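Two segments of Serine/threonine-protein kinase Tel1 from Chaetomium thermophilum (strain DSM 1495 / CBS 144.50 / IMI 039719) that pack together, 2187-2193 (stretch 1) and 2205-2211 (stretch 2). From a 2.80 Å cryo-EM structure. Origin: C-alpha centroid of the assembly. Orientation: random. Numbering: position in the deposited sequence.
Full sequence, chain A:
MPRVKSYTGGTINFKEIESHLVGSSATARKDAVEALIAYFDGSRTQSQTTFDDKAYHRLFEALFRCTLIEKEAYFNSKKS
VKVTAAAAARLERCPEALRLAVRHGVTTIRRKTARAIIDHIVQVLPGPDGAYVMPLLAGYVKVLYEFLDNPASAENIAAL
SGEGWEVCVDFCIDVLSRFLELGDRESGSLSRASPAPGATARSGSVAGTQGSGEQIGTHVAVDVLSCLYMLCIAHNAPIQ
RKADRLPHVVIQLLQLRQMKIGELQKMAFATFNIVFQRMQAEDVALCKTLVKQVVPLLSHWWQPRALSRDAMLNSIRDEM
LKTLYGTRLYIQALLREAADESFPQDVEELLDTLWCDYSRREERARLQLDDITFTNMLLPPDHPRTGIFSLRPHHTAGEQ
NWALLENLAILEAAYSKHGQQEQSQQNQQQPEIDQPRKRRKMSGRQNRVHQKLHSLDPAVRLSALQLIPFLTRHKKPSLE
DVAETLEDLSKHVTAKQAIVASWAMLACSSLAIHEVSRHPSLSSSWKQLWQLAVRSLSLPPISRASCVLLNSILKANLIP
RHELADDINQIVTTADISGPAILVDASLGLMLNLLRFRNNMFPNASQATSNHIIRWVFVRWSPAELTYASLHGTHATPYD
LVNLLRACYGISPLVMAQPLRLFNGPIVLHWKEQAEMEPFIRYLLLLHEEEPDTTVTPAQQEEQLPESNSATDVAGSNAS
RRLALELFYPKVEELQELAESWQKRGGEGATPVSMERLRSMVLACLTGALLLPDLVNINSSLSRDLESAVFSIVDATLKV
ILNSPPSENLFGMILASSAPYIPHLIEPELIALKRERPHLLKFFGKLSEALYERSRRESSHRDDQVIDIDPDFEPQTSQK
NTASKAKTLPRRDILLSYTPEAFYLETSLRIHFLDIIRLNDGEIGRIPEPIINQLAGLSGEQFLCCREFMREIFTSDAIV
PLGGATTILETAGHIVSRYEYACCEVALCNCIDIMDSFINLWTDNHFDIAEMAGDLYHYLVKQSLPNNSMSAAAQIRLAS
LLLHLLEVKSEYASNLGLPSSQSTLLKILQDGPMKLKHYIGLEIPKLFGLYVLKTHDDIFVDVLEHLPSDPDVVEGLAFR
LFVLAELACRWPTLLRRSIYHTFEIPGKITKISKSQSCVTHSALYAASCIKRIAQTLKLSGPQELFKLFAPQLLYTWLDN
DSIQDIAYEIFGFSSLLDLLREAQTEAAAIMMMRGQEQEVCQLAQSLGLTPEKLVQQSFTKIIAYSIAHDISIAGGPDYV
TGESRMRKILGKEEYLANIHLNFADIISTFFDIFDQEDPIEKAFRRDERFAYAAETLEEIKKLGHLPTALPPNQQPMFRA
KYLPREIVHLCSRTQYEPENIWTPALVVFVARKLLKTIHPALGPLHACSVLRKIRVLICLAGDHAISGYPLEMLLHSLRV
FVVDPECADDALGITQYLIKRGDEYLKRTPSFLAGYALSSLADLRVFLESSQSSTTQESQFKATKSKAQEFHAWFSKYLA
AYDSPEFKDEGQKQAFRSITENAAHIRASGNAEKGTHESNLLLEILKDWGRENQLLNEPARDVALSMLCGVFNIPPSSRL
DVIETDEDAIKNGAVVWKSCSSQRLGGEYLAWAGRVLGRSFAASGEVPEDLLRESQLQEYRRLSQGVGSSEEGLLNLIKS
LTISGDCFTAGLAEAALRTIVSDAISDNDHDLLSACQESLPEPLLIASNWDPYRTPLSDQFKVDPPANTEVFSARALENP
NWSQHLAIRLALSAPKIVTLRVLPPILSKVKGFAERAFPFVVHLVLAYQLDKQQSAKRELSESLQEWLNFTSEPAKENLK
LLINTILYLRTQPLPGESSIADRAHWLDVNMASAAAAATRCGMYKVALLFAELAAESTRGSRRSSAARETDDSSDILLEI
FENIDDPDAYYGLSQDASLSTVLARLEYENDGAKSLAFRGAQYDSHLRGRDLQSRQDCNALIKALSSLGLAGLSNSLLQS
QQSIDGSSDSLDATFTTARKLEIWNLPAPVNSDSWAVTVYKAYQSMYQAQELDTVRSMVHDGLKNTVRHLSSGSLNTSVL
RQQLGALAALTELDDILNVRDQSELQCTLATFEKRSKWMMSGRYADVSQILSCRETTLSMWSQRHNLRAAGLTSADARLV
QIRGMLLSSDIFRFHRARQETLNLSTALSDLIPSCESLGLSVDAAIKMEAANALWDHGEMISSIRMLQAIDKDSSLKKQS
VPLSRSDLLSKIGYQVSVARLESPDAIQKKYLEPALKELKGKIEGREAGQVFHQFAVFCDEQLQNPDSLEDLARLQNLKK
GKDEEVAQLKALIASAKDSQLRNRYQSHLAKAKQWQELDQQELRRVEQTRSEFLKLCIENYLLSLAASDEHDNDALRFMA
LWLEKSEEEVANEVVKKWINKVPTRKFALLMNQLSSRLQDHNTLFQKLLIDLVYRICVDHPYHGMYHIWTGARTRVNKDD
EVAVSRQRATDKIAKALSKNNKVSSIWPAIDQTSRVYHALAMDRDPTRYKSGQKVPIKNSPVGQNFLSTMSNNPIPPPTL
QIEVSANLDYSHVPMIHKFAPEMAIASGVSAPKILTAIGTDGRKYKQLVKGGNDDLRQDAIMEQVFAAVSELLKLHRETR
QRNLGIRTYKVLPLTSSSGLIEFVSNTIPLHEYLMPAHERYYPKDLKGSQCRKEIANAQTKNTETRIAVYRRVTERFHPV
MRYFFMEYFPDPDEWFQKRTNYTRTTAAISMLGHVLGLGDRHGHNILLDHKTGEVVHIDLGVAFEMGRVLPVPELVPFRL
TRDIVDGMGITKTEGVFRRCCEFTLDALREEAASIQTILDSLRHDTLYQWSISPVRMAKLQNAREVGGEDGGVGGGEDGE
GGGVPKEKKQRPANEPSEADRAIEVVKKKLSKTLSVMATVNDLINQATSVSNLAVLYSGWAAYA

Stretch 1 (2187-2193) ALSDLIP
Stretch 2 (2205-2211) AIKMEAA

The two stretches belong to one chain and meet through a small apolar contact, burying 279 Å² when both sides are summed. No hydrogen bond crosses between them; the contact consists of packing alone.

Stretch 2 is helical throughout and lies inside a longer helix that begins before A2205 and continues past A2211. Across the stretch phi runs from -73° at I2206 to -63° at A2210, and psi from -31° at K2207 to -41° at A2210. The i to i-4 pattern is explicit in three bonds: E2209 N to A2205 O, A2210 N to I2206 O and A2211 N to K2207 O, each 3.0 Å. Stretch 1 enters as helix from earlier in the chain, with A2187 at -64/-29, L2188 at -75/-42 and S2189 at -63/-29. D2190 (-73/-9), L2191 (-92/-5) and I2192 (-71/-44) keep helical torsions without the regular bonding. A type I beta turn runs from S2189 to I2192, and, one residue earlier in register, L2191 N donates to L2188 O at 3.0 Å, an i to i-3 bond. P2193 follows at -55/-49 with a C-gamma exo ring.

The register is set by S2189 and I2206, whose CA atoms, the nearest such pair, lie 6.3 Å apart. From first residue to last, the two stretches run obliquely and in broadly opposed senses.

Apolar packing converges on I2206, which has 103 Å² covered, the largest area of any residue in the contact. Its CA-to-CB bond points toward stretch 1, with chi1 -71° (m) and chi2 175° (t). I2192, whose CA-to-CB bond likewise points toward stretch 2 and whose rotamer nearly matches (chi1 -81°, m; chi2 178°, t), brings its CD1 to 3.7 Å from I2206 CG2. L2188 approaches the same methyl, its CB 4.2 Å from I2206 CG2; its chi1 of -91° falls between wells, while chi2 is t at 167°. Two apolar side chains of stretch 1 thus meet the same methyl of I2206, burying hydrocarbon surface without directional bonds.

Contacts involving polar groups are van der Waals in character. L2188 O lies 3.7 Å from I2206 CD1; this carbonyl already accepts the bond from L2191 N. S2189, with CB sideways and chi1 -69° (m), sets its CA 3.9 Å from I2206 CG2 and its OG also 3.9 Å from I2206 CG2. That hydroxyl is hydrogen-bonded to a residue just outside the stretches, so lying against a methyl does not leave it without a partner.

The aliphatic part of E2209 extends the contact: its CG is 4.1 Å from L2188 CD1. The CA-to-CB bond points toward stretch 1, but chi1 178° (t), chi2 48° (p) and chi3 45° lead the carboxylate away, where both oxygens find hydrogen-bonding partners elsewhere in the structure. K2207, whose CB points away, follows m, t, m, t (-74°, -176°, -63°, -179°); its CG stays 4.9 Å from I2192 CD1, the nearest its side chain comes to stretch 1.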

# COMPACT_ATOMS: atom_id res chain seq x y z
N ALA A 2187 -17.47 -14.81 11.73
CA ALA A 2187 -18.08 -16.03 12.25
C ALA A 2187 -18.22 -16.00 13.76
O ALA A 2187 -19.12 -16.64 14.30
CB ALA A 2187 -17.27 -17.24 11.81
N LEU A 2188 -17.34 -15.29 14.46
CA LEU A 2188 -17.47 -15.17 15.91
C LEU A 2188 -18.59 -14.21 16.28
O LEU A 2188 -19.34 -14.48 17.22
CB LEU A 2188 -16.16 -14.68 16.52
CG LEU A 2188 -15.12 -15.69 16.98
CD1 LEU A 2188 -13.83 -14.97 17.22
CD2 LEU A 2188 -15.58 -16.37 18.23
N SER A 2189 -18.70 -13.09 15.58
CA SER A 2189 -19.78 -12.16 15.85
C SER A 2189 -21.13 -12.78 15.60
O SER A 2189 -22.12 -12.40 16.23
CB SER A 2189 -19.61 -10.90 15.01
OG SER A 2189 -18.50 -10.15 15.43
N ASP A 2190 -21.21 -13.74 14.67
CA ASP A 2190 -22.48 -14.40 14.45
C ASP A 2190 -22.87 -15.37 15.56
O ASP A 2190 -24.01 -15.85 15.57
CB ASP A 2190 -22.46 -15.14 13.12
CG ASP A 2190 -22.53 -14.21 11.95
OD1 ASP A 2190 -22.28 -13.01 12.15
OD2 ASP A 2190 -22.84 -14.66 10.84
N LEU A 2191 -21.98 -15.66 16.49
CA LEU A 2191 -22.26 -16.59 17.57
C LEU A 2191 -22.80 -15.92 18.82
O LEU A 2191 -23.15 -16.62 19.77
CB LEU A 2191 -21.00 -17.37 17.94
CG LEU A 2191 -20.80 -18.78 17.41
CD1 LEU A 2191 -21.26 -18.88 15.98
CD2 LEU A 2191 -19.35 -19.13 17.51
N ILE A 2192 -22.87 -14.60 18.85
CA ILE A 2192 -23.24 -13.88 20.07
C ILE A 2192 -24.72 -14.06 20.41
O ILE A 2192 -25.04 -14.28 21.58
CB ILE A 2192 -22.85 -12.40 19.97
CG1 ILE A 2192 -21.37 -12.23 20.30
CG2 ILE A 2192 -23.68 -11.56 20.90
CD1 ILE A 2192 -20.90 -10.81 20.19
N PRO A 2193 -25.65 -13.97 19.45
CA PRO A 2193 -27.05 -14.26 19.79
C PRO A 2193 -27.26 -15.62 20.43
O PRO A 2193 -27.93 -15.72 21.46
CB PRO A 2193 -27.75 -14.15 18.43
CG PRO A 2193 -26.95 -13.19 17.69
CD PRO A 2193 -25.54 -13.45 18.07
N ALA A 2205 -14.93 -9.99 24.48
CA ALA A 2205 -13.80 -10.59 23.76
C ALA A 2205 -14.08 -10.67 22.27
O ALA A 2205 -13.17 -10.47 21.45
CB ALA A 2205 -13.50 -11.96 24.33
N ILE A 2206 -15.32 -10.92 21.89
CA ILE A 2206 -15.66 -11.03 20.48
C ILE A 2206 -15.66 -9.65 19.82
O ILE A 2206 -15.20 -9.49 18.68
CB ILE A 2206 -17.01 -11.74 20.33
CG1 ILE A 2206 -16.84 -13.22 20.68
CG2 ILE A 2206 -17.54 -11.58 18.94
CD1 ILE A 2206 -18.11 -13.99 20.67
N LYS A 2207 -16.12 -8.63 20.54
CA LYS A 2207 -16.05 -7.28 19.99
C LYS A 2207 -14.62 -6.77 19.95
O LYS A 2207 -14.27 -6.01 19.04
CB LYS A 2207 -16.95 -6.35 20.79
CG LYS A 2207 -18.42 -6.58 20.50
CD LYS A 2207 -19.30 -5.58 21.22
CE LYS A 2207 -19.18 -5.72 22.72
NZ LYS A 2207 -20.05 -4.76 23.45
N MET A 2208 -13.77 -7.19 20.88
CA MET A 2208 -12.37 -6.82 20.78
C MET A 2208 -11.69 -7.51 19.61
O MET A 2208 -10.81 -6.93 18.97
CB MET A 2208 -11.64 -7.15 22.07
CG MET A 2208 -10.16 -6.91 22.00
SD MET A 2208 -9.45 -6.72 23.62
CE MET A 2208 -10.67 -5.64 24.32
N GLU A 2209 -12.09 -8.74 19.29
CA GLU A 2209 -11.56 -9.38 18.10
C GLU A 2209 -12.00 -8.65 16.84
O GLU A 2209 -11.22 -8.50 15.89
CB GLU A 2209 -11.98 -10.84 18.05
CG GLU A 2209 -11.51 -11.57 16.82
CD GLU A 2209 -10.04 -11.33 16.52
OE1 GLU A 2209 -9.23 -11.39 17.47
OE2 GLU A 2209 -9.71 -11.09 15.34
N ALA A 2210 -13.25 -8.19 16.80
CA ALA A 2210 -13.71 -7.41 15.66
C ALA A 2210 -12.92 -6.12 15.52
O ALA A 2210 -12.56 -5.71 14.41
CB ALA A 2210 -15.19 -7.12 15.79
N ALA A 2211 -12.64 -5.45 16.64
CA ALA A 2211 -11.84 -4.24 16.59
C ALA A 2211 -10.43 -4.53 16.11
O ALA A 2211 -9.84 -3.72 15.39
CB ALA A 2211 -11.80 -3.58 17.97